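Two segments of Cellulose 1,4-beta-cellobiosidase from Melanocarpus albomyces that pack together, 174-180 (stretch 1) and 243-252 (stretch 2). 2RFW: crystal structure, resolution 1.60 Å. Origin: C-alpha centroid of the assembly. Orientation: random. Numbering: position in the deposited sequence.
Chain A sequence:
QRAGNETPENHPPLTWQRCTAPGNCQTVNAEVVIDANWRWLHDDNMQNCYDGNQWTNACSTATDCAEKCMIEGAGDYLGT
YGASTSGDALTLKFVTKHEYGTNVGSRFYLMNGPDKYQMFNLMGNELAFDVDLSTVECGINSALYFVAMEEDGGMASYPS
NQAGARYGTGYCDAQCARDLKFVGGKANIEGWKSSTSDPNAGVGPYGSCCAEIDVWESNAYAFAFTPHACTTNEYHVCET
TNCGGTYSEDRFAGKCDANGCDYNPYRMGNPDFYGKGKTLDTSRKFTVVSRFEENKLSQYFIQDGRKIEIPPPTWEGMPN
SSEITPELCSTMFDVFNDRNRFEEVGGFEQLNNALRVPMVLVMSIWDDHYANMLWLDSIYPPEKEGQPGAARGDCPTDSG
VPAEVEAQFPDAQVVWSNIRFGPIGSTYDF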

# COMPACT_ATOMS: atom_id res chain seq x y z
N ALA A 174 4.48 1.03 7.43
CA ALA A 174 5.50 0.41 8.27
C ALA A 174 6.82 0.13 7.55
O ALA A 174 7.62 -0.69 8.03
CB ALA A 174 4.95 -0.89 8.86
N GLN A 175 7.07 0.78 6.43
CA GLN A 175 8.33 0.77 5.72
C GLN A 175 9.06 2.10 5.94
O GLN A 175 10.24 2.21 5.64
CB GLN A 175 8.11 0.55 4.22
CG GLN A 175 9.08 -0.41 3.55
CD GLN A 175 8.76 -1.86 3.87
OE1 GLN A 175 9.62 -2.73 3.72
NE2 GLN A 175 7.54 -2.12 4.32
N CYS A 176 8.32 3.07 6.45
CA CYS A 176 8.83 4.38 6.84
C CYS A 176 9.33 5.20 5.64
O CYS A 176 10.42 5.77 5.71
CB CYS A 176 9.95 4.20 7.88
SG CYS A 176 9.34 3.95 9.57
N ALA A 177 8.52 5.26 4.61
CA ALA A 177 8.50 5.87 3.32
C ALA A 177 9.60 6.87 3.00
O ALA A 177 9.24 8.03 2.75
CB ALA A 177 7.17 6.63 3.12
N ARG A 178 10.87 6.50 2.95
CA ARG A 178 11.92 7.49 2.69
C ARG A 178 12.00 7.90 1.24
O ARG A 178 12.90 8.61 0.78
CB ARG A 178 13.27 6.94 3.15
CG ARG A 178 13.25 5.45 3.49
CD ARG A 178 14.60 5.07 4.13
NE ARG A 178 15.34 6.30 4.43
CZ ARG A 178 16.05 6.55 5.50
NH1 ARG A 178 16.16 5.65 6.46
NH2 ARG A 178 16.67 7.73 5.62
N ASP A 179 11.05 7.47 0.40
CA ASP A 179 11.20 7.84 -1.01
C ASP A 179 10.45 9.14 -1.28
O ASP A 179 10.50 9.71 -2.38
CB ASP A 179 10.75 6.69 -1.89
CG ASP A 179 9.29 6.30 -1.78
OD1 ASP A 179 8.69 6.39 -0.69
OD2 ASP A 179 8.70 5.88 -2.81
N LEU A 180 9.75 9.62 -0.26
CA LEU A 180 8.93 10.83 -0.44
C LEU A 180 9.79 12.08 -0.57
O LEU A 180 10.92 12.11 -0.09
CB LEU A 180 7.98 10.94 0.75
CG LEU A 180 6.77 10.00 0.68
CD1 LEU A 180 6.02 9.99 1.99
CD2 LEU A 180 5.90 10.44 -0.49
N CYS A 243 15.43 4.76 10.99
CA CYS A 243 14.42 4.35 10.05
C CYS A 243 14.74 2.91 9.64
O CYS A 243 15.86 2.64 9.19
CB CYS A 243 14.34 5.22 8.80
SG CYS A 243 14.01 6.98 8.99
N GLY A 244 13.80 1.99 9.82
CA GLY A 244 13.98 0.63 9.33
C GLY A 244 13.46 0.52 7.89
O GLY A 244 13.54 1.52 7.18
N GLY A 245 12.95 -0.64 7.48
CA GLY A 245 12.30 -0.83 6.21
C GLY A 245 13.11 -1.32 5.03
O GLY A 245 14.17 -1.94 5.16
N THR A 246 12.59 -1.06 3.83
CA THR A 246 13.17 -1.54 2.59
C THR A 246 14.20 -0.56 2.04
O THR A 246 15.23 -0.97 1.52
CB THR A 246 12.05 -1.81 1.55
OG1 THR A 246 11.99 -3.22 1.26
CG2 THR A 246 12.28 -1.12 0.22
N TYR A 247 13.94 0.74 2.17
CA TYR A 247 14.79 1.75 1.56
C TYR A 247 16.01 2.06 2.41
O TYR A 247 16.72 3.02 2.13
CB TYR A 247 14.05 3.07 1.35
CG TYR A 247 12.76 3.10 0.59
CD1 TYR A 247 12.55 2.30 -0.53
CD2 TYR A 247 11.73 3.95 0.98
CE1 TYR A 247 11.35 2.35 -1.22
CE2 TYR A 247 10.53 3.99 0.29
CZ TYR A 247 10.34 3.19 -0.81
OH TYR A 247 9.15 3.23 -1.51
N SER A 248 16.23 1.26 3.45
CA SER A 248 17.23 1.63 4.46
C SER A 248 18.37 0.62 4.54
O SER A 248 18.33 -0.43 3.91
CB SER A 248 16.53 1.78 5.82
OG SER A 248 15.74 2.96 5.88
N GLU A 249 19.39 0.95 5.31
CA GLU A 249 20.55 0.09 5.52
C GLU A 249 20.18 -1.08 6.42
O GLU A 249 20.67 -2.20 6.20
CB GLU A 249 21.70 0.89 6.11
CG GLU A 249 22.99 0.14 6.40
CD GLU A 249 23.85 0.86 7.42
OE1 GLU A 249 24.34 0.23 8.39
OE2 GLU A 249 24.06 2.09 7.27
N ASP A 250 19.34 -0.81 7.42
CA ASP A 250 18.87 -1.81 8.36
C ASP A 250 17.35 -1.94 8.32
O ASP A 250 16.65 -1.06 8.82
CB ASP A 250 19.30 -1.48 9.79
CG ASP A 250 19.13 -2.63 10.77
OD1 ASP A 250 18.58 -3.70 10.47
OD2 ASP A 250 19.58 -2.43 11.93
N ARG A 251 16.87 -3.04 7.76
CA ARG A 251 15.44 -3.32 7.68
C ARG A 251 14.78 -3.29 9.05
O ARG A 251 13.60 -2.95 9.19
CB ARG A 251 15.22 -4.70 7.04
CG ARG A 251 14.18 -4.74 5.93
CD ARG A 251 13.60 -6.14 5.82
NE ARG A 251 12.20 -6.17 5.43
CZ ARG A 251 11.66 -5.61 4.36
NH1 ARG A 251 12.41 -4.91 3.52
NH2 ARG A 251 10.36 -5.72 4.12
N PHE A 252 15.57 -3.64 10.06
CA PHE A 252 15.03 -3.85 11.41
C PHE A 252 15.45 -2.82 12.44
O PHE A 252 15.00 -2.79 13.59
CB PHE A 252 15.46 -5.25 11.85
CG PHE A 252 15.12 -6.34 10.83
CD1 PHE A 252 16.11 -7.03 10.16
CD2 PHE A 252 13.80 -6.68 10.57
CE1 PHE A 252 15.82 -8.05 9.26
CE2 PHE A 252 13.51 -7.69 9.67
CZ PHE A 252 14.50 -8.38 9.00

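This is a compact loop-to-loop contact, burying 533 Å² summed over both sides, in which one hydrogen bond across the interface is set among side chains of mixed polar and aromatic character. Neither stretch forms a regular helix or strand, and their backbones come nearest at Gln175 and Gly245, whose CA atoms lie 4.3 Å apart; at Arg178 and Tyr247 the CA separation has widened to 6.5 Å, leaving room for side chains between the stretches.

The hydrogen bond runs from Arg178 NH1 to Ser248 OG, at 2.8 Å with an N-H...acceptor angle of 150°. Ser248 OG lies near the plane of the guanidinium, at its edge, where the N-H bonds point. Ser248 OG in turn donates to Gly244 O at 2.9 Å, so the serine accepts from one stretch while tying down the backbone of its own. Arg178 leaves its backbone sideways, and its long chain carries the charged end to the other loop. There Cys243 SG lies over one face of the guanidinium, and Arg178 NH1 approaches Cys243 CB to 3.0 Å, a tight contact. Arginine suits this buried site because its guanidinium also finds hydrogen-bond partners elsewhere in the structure.

Tyr247 gives up the most surface, 112 Å², with its CA-to-CB bond directed toward stretch 1. The aliphatic part of Arg178 meets the edge of its ring, Arg178 CG lying 3.3 Å from Tyr247 CD2, and Ala177 C is also at the ring edge, 4.1 Å from Tyr247 CE2. The ring's length brings Tyr247 OH to 3.0 Å from Asp179 OD2. Ala177 opens a type I turn ending at Leu180, closed by a weak backbone hydrogen bond from Leu180 N to Ala177 O at 3.4 Å; Arg178 and Asp179 occupy its two central positions.

At the close backbone approach, Gln175 O lies 3.7 Å from Gly245 CA. An ideal CB on Gly245 would come within 2.2 Å of Gln175 O, a clash, and its phi/psi of 94/-159 would itself jam a CB against the preceding carbonyl; both favour glycine. Gly245 N is also fixed within its loop by a 2.9 Å hydrogen bond to Arg251 O. The Gln175 side chain departs sideways, but its end reaches across, placing Gln175 OE1 3.4 Å from Thr246 CB and 3.1 Å from Arg251 NH2. Arg251 is braced by its own stretch, with Arg251 NH1 donating to Thr246 OG1 at 2.9 Å and 152°.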